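Local structure of ethylbenzene dehydrogenase alpha-subunit (Aromatoleum aromaticum, 2IVF) at residues 892-895 with 900-903; 921-924 with 930-933. The protein belongs to the molybdopterin oxidoreductase family and holds a molybdenum atom, an iron/sulfur cluster and two pterin dinucleotide groups, MGD and MD1. All blocks are in the same frame, centred on the assembly; numbering follows the deposited sequence.

Interaction 1 of 2, residues 892-895 with 900-903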
# COMPACT_ATOMS: atom_id res chain seq x y z
N ALA A 892 11.20 -16.99 -12.11
CA ALA A 892 10.37 -17.77 -12.98
C ALA A 892 10.09 -16.99 -14.24
O ALA A 892 10.10 -15.76 -14.20
CB ALA A 892 9.06 -18.14 -12.26
N LYS A 893 9.84 -17.68 -15.35
CA LYS A 893 9.26 -17.08 -16.54
C LYS A 893 7.77 -17.31 -16.50
O LYS A 893 7.31 -18.43 -16.22
CB LYS A 893 9.78 -17.69 -17.85
CG LYS A 893 11.23 -17.54 -18.11
CD LYS A 893 11.68 -16.10 -18.17
CE LYS A 893 13.06 -16.03 -18.89
NZ LYS A 893 13.59 -14.68 -18.89
N LEU A 894 7.02 -16.24 -16.70
CA LEU A 894 5.61 -16.32 -17.03
C LEU A 894 5.49 -16.10 -18.51
O LEU A 894 6.14 -15.20 -19.08
CB LEU A 894 4.78 -15.24 -16.34
CG LEU A 894 4.27 -15.33 -14.90
CD1 LEU A 894 5.22 -16.04 -14.01
CD2 LEU A 894 3.85 -13.91 -14.41
N PHE A 895 4.68 -16.91 -19.16
CA PHE A 895 4.54 -16.74 -20.59
C PHE A 895 3.23 -17.27 -21.12
O PHE A 895 2.62 -18.14 -20.51
CB PHE A 895 5.75 -17.40 -21.33
CG PHE A 895 5.84 -18.90 -21.20
CD1 PHE A 895 6.38 -19.49 -20.06
CD2 PHE A 895 5.38 -19.72 -22.21
CE1 PHE A 895 6.46 -20.86 -19.96
CE2 PHE A 895 5.45 -21.10 -22.12
CZ PHE A 895 5.99 -21.67 -20.99
N ASP A 900 6.28 -12.92 -22.77
CA ASP A 900 6.80 -13.52 -21.55
C ASP A 900 7.45 -12.48 -20.68
O ASP A 900 7.80 -11.40 -21.15
CB ASP A 900 7.83 -14.60 -21.86
CG ASP A 900 9.13 -14.04 -22.48
OD1 ASP A 900 9.06 -13.40 -23.56
OD2 ASP A 900 10.21 -14.24 -21.90
N CYS A 901 7.66 -12.84 -19.42
CA CYS A 901 8.36 -11.97 -18.52
C CYS A 901 9.02 -12.81 -17.45
O CYS A 901 8.75 -14.01 -17.38
CB CYS A 901 7.41 -10.99 -17.91
SG CYS A 901 6.19 -11.74 -16.81
N GLU A 902 9.93 -12.22 -16.70
CA GLU A 902 10.63 -12.94 -15.66
C GLU A 902 10.34 -12.21 -14.40
O GLU A 902 10.37 -10.98 -14.38
CB GLU A 902 12.13 -12.93 -15.93
CG GLU A 902 12.95 -13.63 -14.88
CD GLU A 902 14.36 -13.95 -15.33
OE1 GLU A 902 14.62 -14.12 -16.55
OE2 GLU A 902 15.23 -14.05 -14.43
N ILE A 903 10.07 -12.97 -13.33
CA ILE A 903 9.61 -12.42 -12.08
C ILE A 903 10.04 -13.34 -10.96
O ILE A 903 10.17 -14.55 -11.19
CB ILE A 903 8.09 -12.28 -12.15
CG1 ILE A 903 7.57 -11.37 -11.05
CG2 ILE A 903 7.45 -13.66 -12.22
CD1 ILE A 903 6.12 -10.86 -11.33
O HOH W 1 11.59 -13.24 -19.86
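The carboxylate of E902 takes the ammonium group of K893 on the anti lone pair of OE1, with K893 NZ 2.6 Å from E902 OE1, while its second oxygen, OE2, is salt-bridged to K927. The carboxylate of D900, on the same sheet face, is shared in a similar way: a water lies 2.7 Å from D900 OD2 and 2.6 Å from K893 NZ, and OD1 goes to K930. The third flat group, the F895 ring, leads away from this charged row, leaving F895 CB against D900 CB at 3.5 Å. K893 gets between the two acids by a bend: chi2 is -60°, and the rest of the chain runs out nearly straight across the neighbouring strand. The strands form an antiparallel beta hairpin, 891-895 and 900-908 joined by a short four-residue loop, in the molybdopterin dinucleotide-binding domain, a member of the double-psi beta-barrel clan. Two hydrogen-bonded pairs, A892 with I903 and L894 with C901, each exchange two backbone bonds; C901 N reaches L894 O at 2.8 Å. On the buried face L894 touches its own partner and the next one along: its CB lies 3.8 Å from C901 SG, and its CD1 reaches diagonally to I903 CG2 at 3.7 Å. Strand 969-975 flanks 892-895 on the side away from 900-903, I973 touching both A892 and L894.

Interaction 2 of 2, residues 921-924 with 930-933. With MD1 (phosphoric acid 4-(2-amino-4-oxo-3,4,5,6,-tetrahydro-pteridin-6-yl)-2-hydroxy-3,4-dimercapto-but-3-en-yl ester guanylate ester), chain N.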
# COMPACT_ATOMS: atom_id res chain seq x y z
N TRP A 921 3.55 -3.80 -10.90
CA TRP A 921 4.85 -3.18 -10.68
C TRP A 921 5.13 -2.28 -11.87
O TRP A 921 4.54 -2.46 -12.96
CB TRP A 921 5.93 -4.27 -10.60
CG TRP A 921 5.68 -5.22 -9.46
CD1 TRP A 921 5.08 -6.43 -9.53
CD2 TRP A 921 5.95 -4.98 -8.08
NE1 TRP A 921 5.01 -7.02 -8.27
CE2 TRP A 921 5.54 -6.15 -7.36
CE3 TRP A 921 6.57 -3.95 -7.39
CZ2 TRP A 921 5.66 -6.26 -5.98
CZ3 TRP A 921 6.69 -4.06 -6.03
CH2 TRP A 921 6.23 -5.19 -5.34
N ASP A 922 6.04 -1.32 -11.70
CA ASP A 922 6.40 -0.49 -12.84
C ASP A 922 7.26 -1.30 -13.74
O ASP A 922 8.00 -2.16 -13.28
CB ASP A 922 7.11 0.78 -12.37
CG ASP A 922 6.98 1.93 -13.35
OD1 ASP A 922 6.59 1.74 -14.54
OD2 ASP A 922 7.37 3.04 -12.90
N ALA A 923 7.20 -1.03 -15.05
CA ALA A 923 7.85 -1.88 -16.05
C ALA A 923 9.38 -1.99 -15.94
O ALA A 923 9.94 -3.06 -16.19
CB ALA A 923 7.46 -1.48 -17.44
N HIS A 924 10.05 -0.91 -15.53
CA HIS A 924 11.51 -0.93 -15.43
C HIS A 924 11.99 -1.54 -14.10
O HIS A 924 13.20 -1.47 -13.74
CB HIS A 924 12.13 0.43 -15.75
CG HIS A 924 11.64 1.57 -14.90
ND1 HIS A 924 10.60 1.45 -14.00
CD2 HIS A 924 12.03 2.87 -14.87
CE1 HIS A 924 10.40 2.62 -13.43
NE2 HIS A 924 11.25 3.49 -13.93
N LYS A 930 10.15 -5.92 -19.21
CA LYS A 930 8.95 -6.59 -19.68
C LYS A 930 8.09 -6.89 -18.43
O LYS A 930 8.34 -7.86 -17.73
CB LYS A 930 9.34 -7.83 -20.40
CG LYS A 930 10.03 -7.54 -21.77
CD LYS A 930 10.79 -8.70 -22.30
CE LYS A 930 9.96 -9.90 -22.65
NZ LYS A 930 10.80 -10.91 -23.39
N PRO A 931 7.04 -6.10 -18.21
CA PRO A 931 6.25 -6.34 -17.03
C PRO A 931 5.30 -7.49 -17.25
O PRO A 931 5.08 -7.91 -18.37
CB PRO A 931 5.50 -5.03 -16.84
CG PRO A 931 5.21 -4.65 -18.25
CD PRO A 931 6.44 -5.02 -19.03
N TYR A 932 4.69 -8.01 -16.19
CA TYR A 932 3.71 -9.07 -16.40
C TYR A 932 2.61 -8.61 -17.35
O TYR A 932 2.05 -9.41 -18.12
CB TYR A 932 3.15 -9.55 -15.07
CG TYR A 932 1.78 -9.15 -14.66
CD1 TYR A 932 1.54 -7.95 -13.94
CD2 TYR A 932 0.73 -10.03 -14.83
CE1 TYR A 932 0.26 -7.63 -13.47
CE2 TYR A 932 -0.56 -9.73 -14.38
CZ TYR A 932 -0.79 -8.53 -13.70
OH TYR A 932 -2.07 -8.28 -13.28
N ASP A 933 2.34 -7.32 -17.35
CA ASP A 933 1.29 -6.75 -18.22
C ASP A 933 1.51 -6.99 -19.70
O ASP A 933 0.53 -6.93 -20.49
CB ASP A 933 1.12 -5.25 -17.93
CG ASP A 933 1.06 -4.97 -16.48
OD1 ASP A 933 2.13 -4.99 -15.85
OD2 ASP A 933 -0.04 -4.74 -15.94
PB MD1 N . -1.32 4.99 -13.99
O3B MD1 N . -0.32 4.84 -12.77
O1B MD1 N . -2.20 6.15 -13.69
O2B MD1 N . -0.66 4.80 -15.30
O3A MD1 N . -2.21 3.69 -13.81
C10 MD1 N . -3.42 3.67 -13.01
C11 MD1 N . -3.81 2.20 -12.98
O11 MD1 N . -2.90 1.61 -11.99
C12 MD1 N . -5.22 2.05 -12.48
S12 MD1 N . -6.03 3.31 -11.65
C13 MD1 N . -5.90 0.86 -12.60
S13 MD1 N . -7.46 0.64 -12.00
C14 MD1 N . -5.32 -0.32 -13.30
N15 MD1 N . -5.14 -1.52 -12.56
C16 MD1 N . -4.50 -2.60 -13.11
C15 MD1 N . -4.48 -3.77 -12.37
O14 MD1 N . -5.04 -3.84 -11.24
N17 MD1 N . -3.76 -4.78 -12.92
C17 MD1 N . -3.16 -4.66 -14.17
N16 MD1 N . -2.51 -5.72 -14.63
N18 MD1 N . -3.24 -3.52 -14.89
C20 MD1 N . -3.91 -2.51 -14.37
N8 MD1 N . -4.04 -1.38 -15.10
C7 MD1 N . -4.67 -0.17 -14.65
PA MD1 N . 1.27 5.05 -12.62
O1A MD1 N . 1.48 5.33 -11.17
O2A MD1 N . 1.94 3.86 -13.19
O5' MD1 N . 1.64 6.32 -13.49
C5' MD1 N . 1.21 7.58 -12.98
C4' MD1 N . 2.35 8.52 -12.98
O4' MD1 N . 1.83 9.66 -12.30
C1' MD1 N . 2.97 10.24 -11.68
N9 MD1 N . 2.65 11.19 -10.60
C4 MD1 N . 2.75 12.50 -10.73
N3 MD1 N . 3.11 13.24 -11.81
C2 MD1 N . 3.13 14.57 -11.74
N2 MD1 N . 3.48 15.31 -12.83
N1 MD1 N . 2.86 15.16 -10.53
C6 MD1 N . 2.49 14.48 -9.39
O6 MD1 N . 2.20 15.11 -8.38
C5 MD1 N . 2.42 13.08 -9.49
N7 MD1 N . 2.14 12.09 -8.65
C8 MD1 N . 2.28 10.95 -9.34
C2' MD1 N . 3.75 9.06 -11.10
O2' MD1 N . 5.16 9.33 -10.90
C3' MD1 N . 3.47 7.94 -12.11
O3' MD1 N . 4.63 7.65 -12.93
O HOH W 2 3.48 -4.79 -13.63
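A923 packs its methyl against the pyrrolidine ring of P931, with A923 CB 4.0 Å from P931 CG and just as far from P931 CD. Both segments belong to the long loop between strands 915-917 and 969-975 of the dinucleotide-binding domain, and here the loop folds back on itself beside the pterin end of MD1. This small apolar patch is the close part of the contact; M611 of helix 610-613 and S641 also touch A923, and Y926 touches P931. A923 is steadied from its own segment, its N donating to D922 OD1 at 2.9 Å from a position 27° out of the carboxylate plane, while D922 OD2 is salt-bridged to R638, which is also hydrogen-bonded to MD1. Elsewhere the two segments stand apart. W921 and D933 are joined through a water, which takes the N-H of W921 and donates to D933 OD1 at 2.6 Å. K930, partly exposed, marks the more open side and ends at D900; buried H924 packs instead on V102 of the beta-subunit. The pterin amino group is held by two neighbours in sequence. Y932 reaches it with a chi1 of 105°, well off a staggered value, and D933 adds a weak bond from MD1 N16 to D933 OD2 at 3.0 Å. The straighter bond is the one from MD1 N16 to Y932 OH, 2.9 Å long with an N-H...O angle of 167°.

Interaction 2 follows interaction 1 along the chain, and the two lie side by side, their centres about 11 Å apart. D900 and C901 of the hairpin meet 930-932: D900 OD1 forms a salt bridge with K930 NZ at 3.0 Å, C901 CB lies 3.3 Å from K930 O, and C901 SG is 3.7 Å from Y932 CA. The hairpin of interaction 1 therefore backs the segment whose last two residues, Y932 and D933, bind MD1. Interaction 1 is a step back from the ligand, the L894 side chain being about 10 Å from MD1, but C901 touches Y932, which binds it, while interaction 2 meets the ligand directly.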